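Local coordinates for protein fatty acyl CoA synthetase FADD13 (FATTY-ACYL-CoA SYNTHETASE) (PDB 3R44) that belongs to the AMP-binding enzyme family of the ANL superfamily and folds into a large N-terminal and a smaller C-terminal domain, at residues D347-G352 with E364-S369; T394-E399 with K409-D414. One frame throughout, in Å; residues are numbered along the deposited sequence.

Contact 1. Residues D347-G352 with E364-S369; sequences DVAVRG and EVVIKS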
ATOM      1  N   ASP A 347      -1.251 -16.907  -6.660  1.00 13.76           N
ATOM      2  CA  ASP A 347      -2.287 -17.243  -7.610  1.00 13.39           C
ATOM      3  C   ASP A 347      -3.397 -16.202  -7.488  1.00 13.15           C
ATOM      4  O   ASP A 347      -3.765 -15.789  -6.388  1.00 13.63           O
ATOM      5  CB  ASP A 347      -2.887 -18.640  -7.394  1.00 14.23           C
ATOM      6  CG  ASP A 347      -1.855 -19.788  -7.526  1.00 19.43           C
ATOM      7  OD1 ASP A 347      -0.788 -19.593  -8.129  1.00 22.18           O
ATOM      8  OD2 ASP A 347      -2.110 -20.916  -7.039  1.00 21.69           O
ATOM      9  N   VAL A 348      -3.944 -15.761  -8.600  1.00 12.56           N
ATOM     10  CA  VAL A 348      -4.965 -14.690  -8.569  1.00 13.32           C
ATOM     11  C   VAL A 348      -6.089 -15.147  -9.441  1.00 14.96           C
ATOM     12  O   VAL A 348      -5.822 -15.681 -10.507  1.00 16.31           O
ATOM     13  CB  VAL A 348      -4.407 -13.352  -9.129  1.00 13.50           C
ATOM     14  CG1 VAL A 348      -5.537 -12.278  -9.198  1.00 14.59           C
ATOM     15  CG2 VAL A 348      -3.123 -12.901  -8.349  1.00 13.56           C
ATOM     16  N   ALA A 349      -7.342 -15.017  -9.011  1.00 14.79           N
ATOM     17  CA  ALA A 349      -8.450 -15.496  -9.809  1.00 13.92           C
ATOM     18  C   ALA A 349      -9.633 -14.579  -9.515  1.00 14.80           C
ATOM     19  O   ALA A 349      -9.469 -13.589  -8.768  1.00 15.01           O
ATOM     20  CB  ALA A 349      -8.802 -17.011  -9.476  1.00 14.11           C
ATOM     21  N   VAL A 350     -10.784 -14.892 -10.094  1.00 17.80           N
ATOM     22  CA  VAL A 350     -12.035 -14.177  -9.799  1.00 18.32           C
ATOM     23  C   VAL A 350     -13.123 -15.121  -9.335  1.00 19.93           C
ATOM     24  O   VAL A 350     -13.333 -16.172  -9.946  1.00 20.02           O
ATOM     25  CB  VAL A 350     -12.503 -13.319 -11.011  1.00 19.65           C
ATOM     26  CG1 VAL A 350     -11.606 -12.082 -11.179  1.00 19.67           C
ATOM     27  CG2 VAL A 350     -12.570 -14.163 -12.235  1.00 22.23           C
ATOM     28  N   ARG A 351     -13.868 -14.729  -8.284  1.00 19.00           N
ATOM     29  CA  ARG A 351     -14.915 -15.545  -7.730  1.00 21.10           C
ATOM     30  C   ARG A 351     -16.231 -14.980  -8.208  1.00 23.90           C
ATOM     31  O   ARG A 351     -16.561 -13.850  -7.889  1.00 22.22           O
ATOM     32  CB  ARG A 351     -14.844 -15.483  -6.206  1.00 20.91           C
ATOM     33  CG  ARG A 351     -15.872 -16.254  -5.452  1.00 24.52           C
ATOM     34  CD  ARG A 351     -15.612 -16.079  -3.980  1.00 26.54           C
ATOM     35  NE  ARG A 351     -16.444 -16.968  -3.182  1.00 26.94           N
ATOM     36  CZ  ARG A 351     -17.718 -16.780  -2.892  1.00 30.92           C
ATOM     37  NH1 ARG A 351     -18.395 -15.724  -3.344  1.00 30.12           N
ATOM     38  NH2 ARG A 351     -18.333 -17.707  -2.145  1.00 32.53           N
ATOM     39  N   GLY A 352     -16.956 -15.774  -8.990  1.00 27.16           N
ATOM     40  CA  GLY A 352     -18.188 -15.344  -9.589  1.00 30.81           C
ATOM     41  C   GLY A 352     -19.304 -15.247  -8.570  1.00 33.43           C
ATOM     42  O   GLY A 352     -19.163 -15.713  -7.417  1.00 33.09           O
ATOM     43  N   GLU A 364     -15.219 -11.254  -8.186  1.00 18.43           N
ATOM     44  CA  GLU A 364     -14.472 -10.678  -7.072  1.00 16.64           C
ATOM     45  C   GLU A 364     -13.018 -11.171  -7.148  1.00 15.59           C
ATOM     46  O   GLU A 364     -12.810 -12.368  -7.273  1.00 14.97           O
ATOM     47  CB  GLU A 364     -15.117 -11.073  -5.736  1.00 18.12           C
ATOM     48  CG  GLU A 364     -14.376 -10.468  -4.561  1.00 17.33           C
ATOM     49  CD  GLU A 364     -14.866 -11.016  -3.206  1.00 21.74           C
ATOM     50  OE1 GLU A 364     -15.644 -12.026  -3.198  1.00 23.40           O
ATOM     51  OE2 GLU A 364     -14.464 -10.447  -2.156  1.00 24.85           O
ATOM     52  N   VAL A 365     -12.033 -10.269  -7.059  1.00 14.45           N
ATOM     53  CA  VAL A 365     -10.650 -10.667  -7.113  1.00 14.04           C
ATOM     54  C   VAL A 365     -10.322 -11.509  -5.878  1.00 13.98           C
ATOM     55  O   VAL A 365     -10.652 -11.124  -4.708  1.00 14.93           O
ATOM     56  CB  VAL A 365      -9.716  -9.497  -7.256  1.00 13.23           C
ATOM     57  CG1 VAL A 365      -8.233 -10.013  -7.297  1.00 13.28           C
ATOM     58  CG2 VAL A 365     -10.058  -8.663  -8.588  1.00 14.32           C
ATOM     59  N   VAL A 366      -9.758 -12.698  -6.121  1.00 13.29           N
ATOM     60  CA  VAL A 366      -9.351 -13.547  -4.986  1.00 12.86           C
ATOM     61  C   VAL A 366      -7.871 -13.927  -5.140  1.00 12.60           C
ATOM     62  O   VAL A 366      -7.362 -14.030  -6.271  1.00 11.75           O
ATOM     63  CB  VAL A 366     -10.228 -14.772  -4.787  1.00 14.31           C
ATOM     64  CG1 VAL A 366     -11.618 -14.393  -4.297  1.00 15.20           C
ATOM     65  CG2 VAL A 366     -10.303 -15.636  -6.022  1.00 13.91           C
ATOM     66  N   ILE A 367      -7.183 -14.112  -4.015  1.00 12.90           N
ATOM     67  CA  ILE A 367      -5.741 -14.391  -4.037  1.00 12.49           C
ATOM     68  C   ILE A 367      -5.462 -15.633  -3.207  1.00 13.26           C
ATOM     69  O   ILE A 367      -6.012 -15.756  -2.077  1.00 13.39           O
ATOM     70  CB  ILE A 367      -4.961 -13.178  -3.453  1.00 12.78           C
ATOM     71  CG1 ILE A 367      -5.273 -11.880  -4.249  1.00 16.63           C
ATOM     72  CG2 ILE A 367      -3.441 -13.475  -3.381  1.00 12.73           C
ATOM     73  CD1 ILE A 367      -4.631 -10.537  -3.688  1.00 17.97           C
ATOM     74  N   LYS A 368      -4.581 -16.514  -3.667  1.00 12.75           N
ATOM     75  CA  LYS A 368      -4.120 -17.695  -2.874  1.00 13.72           C
ATOM     76  C   LYS A 368      -2.595 -17.650  -2.913  1.00 13.63           C
ATOM     77  O   LYS A 368      -2.012 -17.599  -3.981  1.00 13.22           O
ATOM     78  CB  LYS A 368      -4.636 -19.021  -3.435  1.00 15.30           C
ATOM     79  CG  LYS A 368      -4.148 -20.244  -2.660  1.00 19.12           C
ATOM     80  CD  LYS A 368      -4.880 -21.523  -3.136  1.00 26.56           C
ATOM     81  CE  LYS A 368      -6.108 -21.758  -2.293  1.00 28.79           C
ATOM     82  NZ  LYS A 368      -6.725 -23.099  -2.560  1.00 32.44           N
ATOM     83  N   SER A 369      -1.951 -17.589  -1.737  1.00 11.84           N
ATOM     84  CA  SER A 369      -0.548 -17.300  -1.684  1.00 12.67           C
ATOM     85  C   SER A 369      -0.085 -17.269  -0.242  1.00 14.21           C
ATOM     86  O   SER A 369      -0.838 -16.851   0.636  1.00 13.59           O
ATOM     87  CB  SER A 369      -0.250 -15.899  -2.241  1.00 11.98           C
ATOM     88  OG  SER A 369       1.149 -15.615  -2.313  1.00 13.55           O
TER
HETATM   89  O   HOH W   1     -17.401 -13.300  -4.824  1.00 12.10           O
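Asp347 and Lys368, Ala349 and Val366, and Arg351 and Glu364 are the three hydrogen-bonded pairs of an antiparallel ladder in which every N-H and C=O of these six residues is used. The bonds are short: Val366 N gives a nearly straight one to Ala349 O (2.8 Å, 176° at the hydrogen), although the donor stands above the carbonyl plane. In the non-hydrogen-bonded pairs between them the CA-H groups turn inward, and Val350 CA lies 3.2 Å from Glu364 O. The backbone groups of Val365 and Ile367 look the other way and bond to strand 391-394 and to Asp396.

Branched and small apolar residues suit the buried middle. Val366 CG1 stands anti to the carbonyl carbon (chi1 -70°), which leaves CG2 between the backbone N and the carbonyl carbon, reaching over Ala349, 3.5 Å from Ala349 O and 4.0 Å from Ala349 CB; Trp391 and Ile357 close over the same face. On the other face Val348 CG1 meets Val365 CG1 at 4.0 Å.

At the polar end Arg351 and Glu364 run side by side, their flat groups 85° apart, without a direct salt bridge. A water joins them: it accepts from Arg351 NH1 in the plane of the guanidinium and donates to Glu364 OE1 (2.7 Å) and to Arg351 O. Their polar ends have further partners in the protein: Arg351 NE pairs with Asp388, Glu364 OE1 also with Arg393 and OE2 with Gly395 N, while Lys368 NZ bonds to Asn389 O. This is the pairing of the middle strand, 364-369, with its neighbour 346-351 in a five-stranded antiparallel sheet near the end of the large N-terminal domain of AMP-binding enzymes.

Contact 2. Residues T394-E399 with K409-D414; sequences TGDIGE and KDRLKD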
ATOM      1  N   THR A 394     -10.924 -10.287  -1.742  1.00 15.93           N
ATOM      2  CA  THR A 394     -10.473  -8.912  -1.616  1.00 15.61           C
ATOM      3  C   THR A 394     -11.616  -7.908  -1.437  1.00 16.27           C
ATOM      4  O   THR A 394     -11.368  -6.817  -0.926  1.00 19.24           O
ATOM      5  CB  THR A 394      -9.634  -8.456  -2.854  1.00 14.60           C
ATOM      6  OG1 THR A 394     -10.492  -8.469  -4.015  1.00 16.31           O
ATOM      7  CG2 THR A 394      -8.425  -9.379  -3.105  1.00 12.26           C
ATOM      8  N   GLY A 395     -12.824  -8.223  -1.908  1.00 17.17           N
ATOM      9  CA  GLY A 395     -13.911  -7.277  -1.945  1.00 18.18           C
ATOM     10  C   GLY A 395     -13.826  -6.358  -3.157  1.00 18.59           C
ATOM     11  O   GLY A 395     -14.691  -5.499  -3.361  1.00 20.76           O
ATOM     12  N   ASP A 396     -12.766  -6.528  -3.957  1.00 16.87           N
ATOM     13  CA  ASP A 396     -12.584  -5.716  -5.159  1.00 18.11           C
ATOM     14  C   ASP A 396     -13.101  -6.528  -6.338  1.00 18.36           C
ATOM     15  O   ASP A 396     -13.005  -7.764  -6.348  1.00 16.92           O
ATOM     16  CB  ASP A 396     -11.100  -5.399  -5.367  1.00 16.77           C
ATOM     17  CG  ASP A 396     -10.497  -4.503  -4.283  1.00 21.37           C
ATOM     18  OD1 ASP A 396     -11.198  -3.812  -3.497  1.00 22.92           O
ATOM     19  OD2 ASP A 396      -9.258  -4.523  -4.205  1.00 24.08           O
ATOM     20  N   ILE A 397     -13.687  -5.875  -7.336  1.00 19.11           N
ATOM     21  CA  ILE A 397     -14.221  -6.564  -8.482  0.60 19.91           C
ATOM     22  C   ILE A 397     -13.281  -6.340  -9.667  1.00 19.36           C
ATOM     23  O   ILE A 397     -12.759  -5.216  -9.864  1.00 20.03           O
ATOM     24  CB  ILE A 397     -15.619  -6.030  -8.858  0.60 21.81           C
ATOM     25  CG1 ILE A 397     -16.588  -6.153  -7.680  0.60 22.61           C
ATOM     26  CG2 ILE A 397     -16.163  -6.733 -10.141  0.60 24.24           C
ATOM     27  CD1 ILE A 397     -16.663  -7.539  -7.048  0.60 22.22           C
ATOM     28  N   GLY A 398     -13.109  -7.354 -10.489  1.00 18.66           N
ATOM     29  CA  GLY A 398     -12.300  -7.136 -11.665  1.00 19.15           C
ATOM     30  C   GLY A 398     -12.557  -8.167 -12.748  1.00 19.71           C
ATOM     31  O   GLY A 398     -13.482  -8.949 -12.675  1.00 19.48           O
ATOM     32  N   GLU A 399     -11.714  -8.133 -13.762  1.00 18.65           N
ATOM     33  CA  GLU A 399     -11.841  -9.037 -14.903  1.00 19.41           C
ATOM     34  C   GLU A 399     -10.449  -9.494 -15.289  1.00 18.65           C
ATOM     35  O   GLU A 399      -9.567  -8.668 -15.407  1.00 19.44           O
ATOM     36  CB  GLU A 399     -12.482  -8.327 -16.110  1.00 21.81           C
ATOM     37  CG  GLU A 399     -12.743  -9.307 -17.277  1.00 26.91           C
ATOM     38  CD  GLU A 399     -13.685  -8.741 -18.369  1.00 35.25           C
ATOM     39  OE1 GLU A 399     -14.194  -7.604 -18.213  1.00 40.63           O
ATOM     40  OE2 GLU A 399     -13.938  -9.458 -19.371  1.00 40.16           O
ATOM     41  N   LYS A 409     -11.995  -3.242 -11.724  1.00 20.76           N
ATOM     42  CA  LYS A 409     -13.177  -2.479 -12.103  1.00 23.88           C
ATOM     43  C   LYS A 409     -13.684  -1.601 -10.995  1.00 24.88           C
ATOM     44  O   LYS A 409     -14.180  -0.503 -11.268  1.00 25.10           O
ATOM     45  CB  LYS A 409     -14.309  -3.403 -12.557  1.00 25.04           C
ATOM     46  CG  LYS A 409     -13.991  -4.214 -13.777  1.00 29.44           C
ATOM     47  CD  LYS A 409     -13.657  -3.318 -14.953  1.00 37.21           C
ATOM     48  CE  LYS A 409     -13.265  -4.097 -16.205  1.00 40.91           C
ATOM     49  NZ  LYS A 409     -14.401  -4.976 -16.689  1.00 44.70           N
ATOM     50  N   ASP A 410     -13.626  -2.094  -9.762  1.00 23.55           N
ATOM     51  CA  ASP A 410     -14.095  -1.322  -8.606  1.00 26.13           C
ATOM     52  C   ASP A 410     -13.424  -1.843  -7.351  1.00 24.50           C
ATOM     53  O   ASP A 410     -12.981  -3.004  -7.312  1.00 22.34           O
ATOM     54  CB  ASP A 410     -15.588  -1.471  -8.421  1.00 28.50           C
ATOM     55  CG  ASP A 410     -16.332  -0.164  -8.491  1.00 36.17           C
ATOM     56  OD1 ASP A 410     -15.763   0.945  -8.252  1.00 43.50           O
ATOM     57  OD2 ASP A 410     -17.520  -0.268  -8.848  1.00 43.52           O
ATOM     58  N   ARG A 411     -13.305  -0.965  -6.370  1.00 24.77           N
ATOM     59  CA  ARG A 411     -12.689  -1.302  -5.119  1.00 27.05           C
ATOM     60  C   ARG A 411     -13.758  -1.380  -4.062  1.00 23.20           C
ATOM     61  O   ARG A 411     -14.786  -0.688  -4.159  1.00 22.28           O
ATOM     62  CB  ARG A 411     -11.704  -0.241  -4.694  1.00 29.60           C
ATOM     63  CG  ARG A 411     -10.673   0.138  -5.734  1.00 37.17           C
ATOM     64  CD  ARG A 411      -9.772  -0.979  -5.972  1.00 44.60           C
ATOM     65  NE  ARG A 411      -8.357  -0.618  -5.986  1.00 53.59           N
ATOM     66  CZ  ARG A 411      -7.462  -1.046  -5.087  1.00 57.40           C
ATOM     67  NH1 ARG A 411      -7.827  -1.834  -4.062  1.00 57.05           N
ATOM     68  NH2 ARG A 411      -6.192  -0.678  -5.209  1.00 61.02           N
ATOM     69  N   LEU A 412     -13.460  -2.175  -3.042  1.00 22.73           N
ATOM     70  CA  LEU A 412     -14.332  -2.355  -1.879  1.00 21.42           C
ATOM     71  C   LEU A 412     -14.728  -1.009  -1.297  1.00 20.68           C
ATOM     72  O   LEU A 412     -15.893  -0.813  -0.940  1.00 17.47           O
ATOM     73  CB  LEU A 412     -13.605  -3.177  -0.807  1.00 23.09           C
ATOM     74  CG  LEU A 412     -14.386  -3.437   0.501  1.00 23.73           C
ATOM     75  CD1 LEU A 412     -15.729  -4.003   0.106  1.00 23.01           C
ATOM     76  CD2 LEU A 412     -13.644  -4.357   1.400  1.00 27.82           C
ATOM     77  N   LYS A 413     -13.774  -0.066  -1.235  1.00 21.99           N
ATOM     78  CA  LYS A 413     -14.034   1.257  -0.629  1.00 24.23           C
ATOM     79  C   LYS A 413     -15.145   2.054  -1.274  1.00 24.15           C
ATOM     80  O   LYS A 413     -15.687   2.965  -0.663  1.00 24.75           O
ATOM     81  CB  LYS A 413     -12.776   2.133  -0.607  1.00 26.62           C
ATOM     82  CG  LYS A 413     -12.279   2.519  -1.992  1.00 28.07           C
ATOM     83  CD  LYS A 413     -10.890   3.131  -2.004  1.00 37.20           C
ATOM     84  CE  LYS A 413     -10.512   3.503  -3.473  1.00 38.99           C
ATOM     85  NZ  LYS A 413      -9.320   4.402  -3.523  1.00 44.59           N
ATOM     86  N   ASP A 414     -15.447   1.754  -2.527  1.00 23.02           N
ATOM     87  CA  ASP A 414     -16.455   2.460  -3.272  1.00 22.16           C
ATOM     88  C   ASP A 414     -17.761   1.696  -3.390  1.00 20.41           C
ATOM     89  O   ASP A 414     -18.756   2.216  -3.882  1.00 20.23           O
ATOM     90  CB  ASP A 414     -15.898   2.787  -4.670  1.00 22.63           C
ATOM     91  CG  ASP A 414     -14.721   3.797  -4.613  1.00 26.57           C
ATOM     92  OD1 ASP A 414     -14.699   4.691  -3.722  1.00 27.13           O
ATOM     93  OD2 ASP A 414     -13.793   3.674  -5.438  1.00 30.73           O
TER
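Asp396 reaches across to Arg411 and Leu412 and uses both carboxylate oxygens there. Its CG sits beside the backbone N (chi1 -66°), and OD1 takes the N-H of Leu412 on its anti side at 2.8 Å in a nearly straight bond (165°). OD2 forms a salt bridge 3.0 Å long with Arg411 NH1, the two flat groups turned steeply against each other, and is also hydrogen-bonded to Tyr315 OH. A short acidic side chain suits this buried place, since it can hold a main-chain N-H and a guanidinium together.

The backbone is equally close. Ile397 N bonds to Asp410 O at 3.0 Å, and Ile397 O accepts from two donors, Lys409 N at 2.8 Å and Asp410 N at 3.2 Å, because Lys409 and Asp410 both face Ile397 in a classic beta bulge. Gly395 fits the corner, since a positive phi (82°) favours glycine and a CB there would run into Leu412 CD2; just before it, Thr394 OG1 accepts from Asp396 N in an ST turn and is also hydrogen-bonded to Val365 O of the neighbouring strand.

The solvent side is looser. Lys409 is exposed, its chain bent so that NZ meets Glu399 OE1 at 3.0 Å, nearly along the C-O bond, a single salt bridge between two long side chains, the glutamate extended. Leu412 has its backbone gripped, while its exposed side chain lies against the Gly395 backbone, CB 3.6 Å from Gly395 O.

The sequences TGD and DRLKD match the A7 and A8 signatures of the ANL superfamily, and the stretch just after the bulged hairpin probably includes the hinge between the large and small domains, as in relatives.

From the N terminus, strand 346-351 leads through a short loop bearing strand 357-358 and returns as strand 364-369, so contact 1 closes an eleven-residue excursion. The chain then passes helix 380-385 and adds strands 387-388 and 391-394 to the same sheet before the corner at Gly395. Contact 2 closes the next, still shorter loop, the hairpin of strands 396-400 and 406-410. The contacts follow in series; neither encloses nor crosses the other. Their centres are 12 Å apart, yet they touch: Glu364 CG packs 3.5 Å from Asp396 O. The five-stranded sheet is thus tied to the hairpin from which the chain continues toward the C-terminal domain.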